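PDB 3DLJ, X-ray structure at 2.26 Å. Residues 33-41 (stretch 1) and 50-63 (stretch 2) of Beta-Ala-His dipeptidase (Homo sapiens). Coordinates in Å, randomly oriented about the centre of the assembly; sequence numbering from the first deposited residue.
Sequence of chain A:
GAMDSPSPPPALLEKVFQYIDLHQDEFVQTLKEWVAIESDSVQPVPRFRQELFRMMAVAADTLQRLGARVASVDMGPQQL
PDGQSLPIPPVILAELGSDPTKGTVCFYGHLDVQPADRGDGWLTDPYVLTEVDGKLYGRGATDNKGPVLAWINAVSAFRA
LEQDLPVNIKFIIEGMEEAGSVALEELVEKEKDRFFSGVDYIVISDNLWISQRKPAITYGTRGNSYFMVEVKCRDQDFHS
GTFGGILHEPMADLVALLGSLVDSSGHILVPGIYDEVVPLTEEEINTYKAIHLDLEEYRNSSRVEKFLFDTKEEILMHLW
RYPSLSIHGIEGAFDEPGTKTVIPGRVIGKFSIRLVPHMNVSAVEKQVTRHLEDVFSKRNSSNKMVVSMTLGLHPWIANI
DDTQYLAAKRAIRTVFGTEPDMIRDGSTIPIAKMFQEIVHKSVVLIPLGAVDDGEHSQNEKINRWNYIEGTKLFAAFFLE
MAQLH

Stretch 1, residues 33-41: EWVAIESDS
Stretch 2, residues 50-63: QELFRMMAVAADTL

The two stretches meet in an apolar side-chain contact, burying 610 Å² in total with no hydrogen bond between them. Stretch 2 is helical throughout, its i to i+4 backbone bonds running from Val58 N to Arg54 O at 2.8 Å up to Met56 N to Leu52 O at 3.2 Å. Stretch 1 enters as helix and is in loop by Ile37 (phi/psi -83/111), continuing so through Ser39 (-80/52); backbone approach is tightest where Ser39 CA lies 4.0 Å from Leu52 CA.

Trp34 (chi1 -77°, m; chi2 30°) fits as a knob among Met55, Val58, Ala59 and Thr62. Met55 (t, p, m) places CE over one ring face, 3.9 Å from the centroid of the Trp34 five-membered ring and 23° off its normal, a CH-pi geometry. Thr62 OG1 lies at the ring edge, 3.6 Å from Trp34 CZ2, while donating to Val58 O (3.0 Å).

Ile37 (m, t) points toward the helix. Its CG2 lies 3.9 Å from Met55 CB, and its CD1 4.0 Å from Val58 CG2 and over a face of the Arg54 guanidinium. That group is held by a salt bridge within the helix, Arg54 NH1 to Glu51 OE1 at 3.1 Å, so its charge is paired beside the aliphatic chain.

Further along, Ser41 (chi1 p) brings CB within 3.5 Å of Leu52 CD2, whereas its OG bonds elsewhere in the structure.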

# COMPACT_ATOMS: atom_id res chain seq x y z
N GLU A 33 15.06 14.22 5.62
CA GLU A 33 14.31 15.17 6.45
C GLU A 33 12.84 14.81 6.56
O GLU A 33 12.25 14.97 7.62
CB GLU A 33 14.45 16.59 5.95
CG GLU A 33 15.84 17.18 6.14
CD GLU A 33 16.07 18.43 5.30
OE1 GLU A 33 17.23 18.88 5.26
OE2 GLU A 33 15.12 18.95 4.66
N TRP A 34 12.22 14.36 5.47
CA TRP A 34 10.80 13.97 5.55
C TRP A 34 10.59 12.67 6.35
O TRP A 34 9.64 12.57 7.09
CB TRP A 34 10.13 13.89 4.16
CG TRP A 34 9.78 15.23 3.56
CD1 TRP A 34 10.42 16.42 3.77
CD2 TRP A 34 8.74 15.50 2.60
NE1 TRP A 34 9.83 17.41 3.02
CE2 TRP A 34 8.80 16.88 2.29
CE3 TRP A 34 7.77 14.70 1.96
CZ2 TRP A 34 7.92 17.49 1.39
CZ3 TRP A 34 6.88 15.31 1.07
CH2 TRP A 34 6.97 16.70 0.79
N VAL A 35 11.49 11.71 6.20
CA VAL A 35 11.49 10.45 6.92
C VAL A 35 11.67 10.62 8.46
O VAL A 35 11.10 9.87 9.25
CB VAL A 35 12.59 9.47 6.33
CG1 VAL A 35 13.00 8.38 7.36
CG2 VAL A 35 12.09 8.83 5.01
N ALA A 36 12.46 11.62 8.85
CA ALA A 36 12.70 11.94 10.25
C ALA A 36 11.47 12.53 10.98
O ALA A 36 11.44 12.59 12.21
CB ALA A 36 13.91 12.88 10.36
N ILE A 37 10.47 12.96 10.22
CA ILE A 37 9.19 13.37 10.80
C ILE A 37 8.37 12.10 11.03
O ILE A 37 7.96 11.44 10.10
CB ILE A 37 8.45 14.38 9.91
CG1 ILE A 37 9.37 15.58 9.58
CG2 ILE A 37 7.14 14.84 10.60
CD1 ILE A 37 8.83 16.57 8.57
N GLU A 38 8.16 11.75 12.29
CA GLU A 38 7.58 10.47 12.64
C GLU A 38 6.06 10.47 12.50
O GLU A 38 5.31 10.40 13.49
CB GLU A 38 8.05 10.08 14.04
CG GLU A 38 9.58 10.05 14.06
CD GLU A 38 10.16 9.52 15.36
OE1 GLU A 38 9.41 8.87 16.13
OE2 GLU A 38 11.38 9.73 15.59
N SER A 39 5.61 10.53 11.24
CA SER A 39 4.20 10.76 10.87
C SER A 39 3.33 9.49 10.97
O SER A 39 2.58 9.14 10.05
CB SER A 39 4.11 11.40 9.49
OG SER A 39 4.90 10.69 8.55
N ASP A 40 3.41 8.85 12.12
CA ASP A 40 2.76 7.56 12.37
C ASP A 40 1.25 7.79 12.64
O ASP A 40 0.87 8.38 13.66
CB ASP A 40 3.51 6.93 13.55
CG ASP A 40 2.95 5.59 13.99
OD1 ASP A 40 1.79 5.27 13.71
OD2 ASP A 40 3.71 4.86 14.68
N SER A 41 0.41 7.34 11.71
CA SER A 41 -1.05 7.51 11.81
C SER A 41 -1.78 6.38 12.55
O SER A 41 -2.97 6.50 12.83
CB SER A 41 -1.67 7.63 10.42
OG SER A 41 -1.45 6.44 9.68
N GLN A 50 0.63 14.57 16.38
CA GLN A 50 1.19 15.94 16.21
C GLN A 50 2.25 15.98 15.07
O GLN A 50 2.28 16.90 14.26
CB GLN A 50 1.79 16.43 17.53
CG GLN A 50 1.85 17.95 17.68
N GLU A 51 3.12 14.96 15.05
CA GLU A 51 4.16 14.81 14.02
C GLU A 51 3.56 14.59 12.63
O GLU A 51 4.12 14.97 11.62
CB GLU A 51 5.08 13.64 14.38
CG GLU A 51 6.13 13.99 15.40
CD GLU A 51 6.93 15.20 14.98
OE1 GLU A 51 7.83 15.05 14.12
OE2 GLU A 51 6.66 16.31 15.50
N LEU A 52 2.39 13.99 12.61
CA LEU A 52 1.66 13.82 11.37
C LEU A 52 1.13 15.15 10.84
O LEU A 52 1.16 15.37 9.64
CB LEU A 52 0.55 12.79 11.58
CG LEU A 52 -0.32 12.30 10.44
CD1 LEU A 52 0.45 12.00 9.12
CD2 LEU A 52 -1.10 11.09 10.95
N PHE A 53 0.66 16.02 11.73
CA PHE A 53 0.19 17.36 11.35
C PHE A 53 1.34 18.23 10.86
O PHE A 53 1.15 19.04 9.95
CB PHE A 53 -0.48 18.06 12.55
CG PHE A 53 -1.98 17.83 12.65
CD1 PHE A 53 -2.48 16.63 13.14
CD2 PHE A 53 -2.87 18.83 12.27
CE1 PHE A 53 -3.86 16.42 13.24
CE2 PHE A 53 -4.24 18.64 12.36
CZ PHE A 53 -4.74 17.44 12.85
N ARG A 54 2.51 18.08 11.48
CA ARG A 54 3.69 18.84 11.08
C ARG A 54 4.15 18.43 9.68
O ARG A 54 4.56 19.28 8.90
CB ARG A 54 4.82 18.65 12.07
CG ARG A 54 5.91 19.67 11.86
CD ARG A 54 6.90 19.67 12.99
NE ARG A 54 7.67 18.44 12.98
CZ ARG A 54 8.81 18.27 12.33
NH1 ARG A 54 9.41 17.09 12.41
NH2 ARG A 54 9.35 19.25 11.60
N MET A 55 4.07 17.13 9.39
CA MET A 55 4.34 16.56 8.07
C MET A 55 3.47 17.19 6.98
O MET A 55 3.98 17.64 5.95
CB MET A 55 4.12 15.03 8.10
CG MET A 55 4.53 14.27 6.82
SD MET A 55 6.29 14.22 6.43
CE MET A 55 6.50 15.73 5.40
N MET A 56 2.16 17.21 7.18
CA MET A 56 1.24 17.85 6.24
C MET A 56 1.58 19.31 6.06
O MET A 56 1.48 19.83 4.95
CB MET A 56 -0.21 17.67 6.69
CG MET A 56 -0.60 16.18 6.89
SD MET A 56 -0.07 15.14 5.51
CE MET A 56 -1.24 15.63 4.25
N ALA A 57 2.00 19.99 7.14
CA ALA A 57 2.40 21.40 7.07
C ALA A 57 3.69 21.62 6.28
O ALA A 57 3.81 22.58 5.50
CB ALA A 57 2.51 21.98 8.48
N VAL A 58 4.66 20.72 6.47
CA VAL A 58 5.93 20.76 5.72
C VAL A 58 5.71 20.55 4.20
O VAL A 58 6.31 21.27 3.37
CB VAL A 58 6.94 19.73 6.29
CG1 VAL A 58 8.15 19.52 5.32
CG2 VAL A 58 7.43 20.17 7.67
N ALA A 59 4.86 19.58 3.87
CA ALA A 59 4.41 19.33 2.49
C ALA A 59 3.60 20.49 1.87
O ALA A 59 3.82 20.84 0.71
CB ALA A 59 3.61 18.02 2.42
N ALA A 60 2.68 21.09 2.63
CA ALA A 60 1.91 22.25 2.16
C ALA A 60 2.84 23.38 1.82
O ALA A 60 2.65 24.07 0.81
CB ALA A 60 0.92 22.71 3.21
N ASP A 61 3.87 23.58 2.65
CA ASP A 61 4.84 24.66 2.43
C ASP A 61 5.72 24.37 1.23
O ASP A 61 6.03 25.28 0.45
CB ASP A 61 5.71 24.96 3.66
CG ASP A 61 6.67 26.12 3.41
OD1 ASP A 61 6.19 27.21 2.98
OD2 ASP A 61 7.90 25.94 3.60
N THR A 62 6.11 23.11 1.07
CA THR A 62 6.89 22.69 -0.08
C THR A 62 6.19 22.98 -1.40
O THR A 62 6.81 23.48 -2.33
CB THR A 62 7.26 21.19 0.01
OG1 THR A 62 8.20 21.02 1.07
CG2 THR A 62 7.91 20.68 -1.29
N LEU A 63 4.90 22.66 -1.47
CA LEU A 63 4.09 22.88 -2.67
C LEU A 63 3.88 24.36 -2.98
O LEU A 63 3.96 24.75 -4.14
CB LEU A 63 2.74 22.15 -2.57
CG LEU A 63 2.84 20.63 -2.53
CD1 LEU A 63 1.45 19.97 -2.48
CD2 LEU A 63 3.66 20.09 -3.69